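Local coordinates for protein aldolase (Klebsiella pneumoniae, PDB 6VOQ) that binds a zinc ion and belongs to the class II aldolase and adducin family, assembling as four copies of one chain, at residues A16-S20 and R21-T25; A147-A150 and P151-N154. All coordinates share one frame; numbering follows the deposited sequence.

Both interactions close the C-terminal end of a helix just before the chain turns towards a strand of the same mixed sheet. Interaction 1 comes first in sequence, where helix 4-20 runs out ahead of strand 30-34; interaction 2 follows much later, between helix 140-149 and strand 155-158. They lie on opposite sides of the chain's centre, with their own centres about 27 Å apart and nearest atoms about 14 Å apart, so neither touches the other. Their surroundings differ. Residues 16-25 pack against two neighbouring subunits and come within about 10 Å of a bound zinc ion, measured from the side chain of Ala-24, whereas no other chain of the assembly touches residues 147-154.

Interaction 1: residues A16-S20 and R21-T25; sequences ASLFS and RGYAT
Leu-18 and Phe-19 meet Gly-22 and Tyr-23 in a Schellman motif that ends helix 4-20. Its two backbone bonds are Gly-22 N to Phe-19 O, 3.2 Å and fairly straight at 159°, and the weak one from Tyr-23 N to Leu-18 O at 3.0 Å. Gly-22 takes the positive phi (92°) by which the chain reverses, a conformation in which a CB would press on the preceding carbonyl oxygen. Ala-24 N adds a further weak bond to Leu-18 O.

Among the side-chain bonds, Arg-21 doubles back on the last helical turn. The bend in its chain at chi3 (-52°) carries Arg-21 NE over Ser-17 O, 2.9 Å away and above the carbonyl plane, while Arg-21 N reaches that oxygen from the opposite face. Two bonds thus grip one carbonyl. Ser-17 OG accepts a weak bond from Arg-21 NE as well, and NH2 forms a salt bridge to Glu-178 on helix 170-190, probably stiffening the guanidinium's orientation. Tyr-23 CE1 lies over one face of the Arg-21 guanidinium, 3.5 Å above the guanidinium plane and offset toward that group's rim.

Apolar packing is slighter: Leu-18 CD2 lies 4.0 Å from Tyr-23 CB, the two side chains crossing at about a right angle. Phe-19 and Tyr-23 also pack on neighbouring subunits, placing this helix end at an assembly interface. Water 1 donates to both Phe-19 O and Ala-24 O and sits over the centre of one face of the Phe-19 ring, 4.2 Å above its plane.

Interaction 2: residues A147-A150 and P151-N154; sequences AGLA and PRYN
Leu-149 O takes the Arg-152 N-H at 3.0 Å and nearly straight (162°), closing a type I turn with Ala-150 and Pro-151 at its corners, and accepts a weak bond from Tyr-153 N at 3.2 Å. Pro-151 has no N-H to offer the last helical turn; its CD instead rests 3.4 Å from Ala-147 O, where the next helical bond would have fallen.

Arg-152 folds back towards the helix. A bend at chi3 (-68°) returns the guanidinium to Gly-148, and Arg-152 NH2 donates a hydrogen bond to Gly-148 O at 2.9 Å, the nitrogen standing above the carbonyl plane. This oxygen, at the end of the helix, is met by a cationic group, which would probably be favourable against the partial negative charge at this end of the helix. Beside it, Leu-149 and Tyr-153 pack through Leu-149 CD2 and Tyr-153 CE2, 3.9 Å apart, and the edge of the tyrosine ring faces Leu-149 O. Both side chains also touch Pro-130.

Water 2 donates to Ala-150 O and Tyr-153 O, each at 2.8 Å, bridging two acceptors that cannot bond to each other. Beyond the turn, Asn-154 makes backbone hydrogen bonds with Thr-166 of strand 162-167. The whole is a helix C-terminus that leaves through a type I turn, with proline at its third position, on the way from helix 140-149 to strand 155-158 of the mixed sheet.

Interaction 1: residues A16-S20 and R21-T25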
loop_
_atom_site.group_PDB
_atom_site.type_symbol
_atom_site.label_atom_id
_atom_site.label_comp_id
_atom_site.label_asym_id
_atom_site.label_seq_id
_atom_site.Cartn_x
_atom_site.Cartn_y
_atom_site.Cartn_z
ATOM N N ALA A 16 -1.323 -11.880 -11.601
ATOM C CA ALA A 16 -0.926 -10.486 -11.786
ATOM C C ALA A 16 -1.659 -9.565 -10.816
ATOM O O ALA A 16 -1.064 -8.629 -10.270
ATOM C CB ALA A 16 -1.186 -10.058 -13.236
ATOM N N SER A 17 -2.954 -9.816 -10.595
ATOM C CA SER A 17 -3.744 -9.000 -9.677
ATOM C C SER A 17 -3.234 -9.131 -8.249
ATOM O O SER A 17 -3.172 -8.141 -7.510
ATOM C CB SER A 17 -5.217 -9.405 -9.760
ATOM O OG SER A 17 -6.049 -8.511 -9.048
ATOM N N LEU A 18 -2.859 -10.348 -7.851
ATOM C CA LEU A 18 -2.323 -10.560 -6.511
ATOM C C LEU A 18 -0.947 -9.922 -6.366
ATOM O O LEU A 18 -0.628 -9.354 -5.315
ATOM C CB LEU A 18 -2.250 -12.056 -6.204
ATOM C CG LEU A 18 -3.573 -12.809 -6.108
ATOM C CD1 LEU A 18 -3.315 -14.304 -6.074
ATOM C CD2 LEU A 18 -4.370 -12.360 -4.890
ATOM N N PHE A 19 -0.121 -9.998 -7.413
ATOM C CA PHE A 19 1.221 -9.437 -7.329
ATOM C C PHE A 19 1.185 -7.918 -7.312
ATOM O O PHE A 19 1.859 -7.285 -6.492
ATOM C CB PHE A 19 2.077 -9.923 -8.493
ATOM C CG PHE A 19 3.528 -9.527 -8.390
ATOM C CD1 PHE A 19 4.430 -10.310 -7.672
ATOM C CD2 PHE A 19 3.997 -8.388 -9.018
ATOM C CE1 PHE A 19 5.773 -9.961 -7.589
ATOM C CE2 PHE A 19 5.336 -8.032 -8.935
ATOM C CZ PHE A 19 6.224 -8.822 -8.220
ATOM N N SER A 20 0.412 -7.313 -8.213
ATOM C CA SER A 20 0.410 -5.856 -8.281
ATOM C C SER A 20 -0.157 -5.235 -7.012
ATOM O O SER A 20 0.215 -4.111 -6.658
ATOM C CB SER A 20 -0.374 -5.384 -9.505
ATOM O OG SER A 20 -1.739 -5.734 -9.388
ATOM N N ARG A 21 -1.037 -5.943 -6.305
ATOM C CA ARG A 21 -1.679 -5.394 -5.119
ATOM C C ARG A 21 -1.017 -5.837 -3.822
ATOM O O ARG A 21 -1.552 -5.568 -2.747
ATOM C CB ARG A 21 -3.165 -5.742 -5.115
ATOM C CG ARG A 21 -3.953 -4.940 -6.142
ATOM C CD ARG A 21 -5.393 -5.383 -6.209
ATOM N NE ARG A 21 -5.509 -6.828 -6.390
ATOM C CZ ARG A 21 -6.303 -7.603 -5.658
ATOM N NH1 ARG A 21 -7.060 -7.066 -4.707
ATOM N NH2 ARG A 21 -6.353 -8.909 -5.883
ATOM N N GLY A 22 0.141 -6.484 -3.893
ATOM C CA GLY A 22 0.960 -6.697 -2.720
ATOM C C GLY A 22 0.717 -7.992 -1.979
ATOM O O GLY A 22 1.438 -8.274 -1.015
ATOM N N TYR A 23 -0.276 -8.786 -2.394
ATOM C CA TYR A 23 -0.534 -10.072 -1.754
ATOM C C TYR A 23 0.603 -11.057 -1.986
ATOM O O TYR A 23 0.825 -11.946 -1.158
ATOM C CB TYR A 23 -1.841 -10.666 -2.269
ATOM C CG TYR A 23 -3.057 -9.895 -1.863
ATOM C CD1 TYR A 23 -3.568 -8.887 -2.682
ATOM C CD2 TYR A 23 -3.702 -10.166 -0.659
ATOM C CE1 TYR A 23 -4.687 -8.167 -2.314
ATOM C CE2 TYR A 23 -4.816 -9.446 -0.276
ATOM C CZ TYR A 23 -5.308 -8.446 -1.110
ATOM O OH TYR A 23 -6.423 -7.727 -0.743
ATOM N N ALA A 24 1.312 -10.938 -3.106
ATOM C CA ALA A 24 2.478 -11.767 -3.380
ATOM C C ALA A 24 3.666 -10.875 -3.692
ATOM O O ALA A 24 3.536 -9.880 -4.415
ATOM C CB ALA A 24 2.244 -12.737 -4.545
ATOM N N THR A 25 4.820 -11.233 -3.136
ATOM C CA THR A 25 6.062 -10.515 -3.380
ATOM C C THR A 25 7.134 -11.497 -3.821
ATOM O O THR A 25 7.224 -12.605 -3.292
ATOM C CB THR A 25 6.549 -9.776 -2.132
ATOM O OG1 THR A 25 7.108 -10.725 -1.216
ATOM C CG2 THR A 25 5.406 -9.021 -1.458
HETATM O O HOH W 1 4.187 -7.071 -4.732
#

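Interaction 2: residues A147-A150 and P151-N154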
loop_
_atom_site.group_PDB
_atom_site.type_symbol
_atom_site.label_atom_id
_atom_site.label_comp_id
_atom_site.label_asym_id
_atom_site.label_seq_id
_atom_site.Cartn_x
_atom_site.Cartn_y
_atom_site.Cartn_z
ATOM N N ALA A 147 -3.730 -33.123 4.333
ATOM C CA ALA A 147 -4.643 -34.188 3.933
ATOM C C ALA A 147 -5.623 -34.530 5.052
ATOM O O ALA A 147 -6.804 -34.780 4.795
ATOM C CB ALA A 147 -3.858 -35.428 3.511
ATOM N N GLY A 148 -5.153 -34.537 6.303
ATOM C CA GLY A 148 -6.035 -34.859 7.409
ATOM C C GLY A 148 -7.019 -33.759 7.744
ATOM O O GLY A 148 -8.116 -34.039 8.238
ATOM N N LEU A 149 -6.651 -32.504 7.488
ATOM C CA LEU A 149 -7.524 -31.374 7.769
ATOM C C LEU A 149 -8.480 -31.075 6.625
ATOM O O LEU A 149 -9.581 -30.571 6.861
ATOM C CB LEU A 149 -6.684 -30.127 8.068
ATOM C CG LEU A 149 -5.838 -30.179 9.342
ATOM C CD1 LEU A 149 -4.802 -29.072 9.321
ATOM C CD2 LEU A 149 -6.692 -30.104 10.611
ATOM N N ALA A 150 -8.087 -31.400 5.396
ATOM C CA ALA A 150 -8.862 -31.002 4.224
ATOM C C ALA A 150 -10.335 -31.413 4.240
ATOM O O ALA A 150 -11.152 -30.662 3.681
ATOM C CB ALA A 150 -8.178 -31.539 2.961
ATOM N N PRO A 151 -10.747 -32.552 4.808
ATOM C CA PRO A 151 -12.182 -32.884 4.757
ATOM C C PRO A 151 -13.047 -31.994 5.620
ATOM O O PRO A 151 -14.270 -31.996 5.443
ATOM C CB PRO A 151 -12.233 -34.334 5.247
ATOM C CG PRO A 151 -10.872 -34.852 5.043
ATOM C CD PRO A 151 -9.966 -33.695 5.308
ATOM N N ARG A 152 -12.464 -31.234 6.544
ATOM C CA ARG A 152 -13.249 -30.442 7.470
ATOM C C ARG A 152 -12.997 -28.941 7.376
ATOM O O ARG A 152 -13.780 -28.164 7.936
ATOM C CB ARG A 152 -12.999 -30.924 8.907
ATOM C CG ARG A 152 -13.596 -32.305 9.190
ATOM C CD ARG A 152 -13.018 -32.948 10.449
ATOM N NE ARG A 152 -11.613 -33.307 10.266
ATOM C CZ ARG A 152 -10.620 -32.866 11.033
ATOM N NH1 ARG A 152 -10.870 -32.051 12.054
ATOM N NH2 ARG A 152 -9.375 -33.248 10.785
ATOM N N TYR A 153 -11.960 -28.504 6.673
ATOM C CA TYR A 153 -11.609 -27.093 6.677
ATOM C C TYR A 153 -11.341 -26.620 5.260
ATOM O O TYR A 153 -10.740 -27.340 4.460
ATOM C CB TYR A 153 -10.395 -26.839 7.572
ATOM C CG TYR A 153 -10.635 -27.252 8.999
ATOM C CD1 TYR A 153 -11.363 -26.441 9.860
ATOM C CD2 TYR A 153 -10.149 -28.454 9.487
ATOM C CE1 TYR A 153 -11.598 -26.811 11.169
ATOM C CE2 TYR A 153 -10.375 -28.833 10.801
ATOM C CZ TYR A 153 -11.101 -28.003 11.636
ATOM O OH TYR A 153 -11.336 -28.360 12.938
ATOM N N ASN A 154 -11.785 -25.402 4.955
ATOM C CA ASN A 154 -11.612 -24.845 3.623
ATOM C C ASN A 154 -10.373 -23.976 3.487
ATOM O O ASN A 154 -10.053 -23.556 2.370
ATOM C CB ASN A 154 -12.851 -24.044 3.246
ATOM C CG ASN A 154 -14.105 -24.848 3.421
ATOM O OD1 ASN A 154 -14.150 -26.023 3.052
ATOM N ND2 ASN A 154 -15.125 -24.238 4.001
HETATM O O HOH W 2 -10.119 -28.604 2.085
HETATM O O HOH W 3 -13.943 -29.325 3.556
#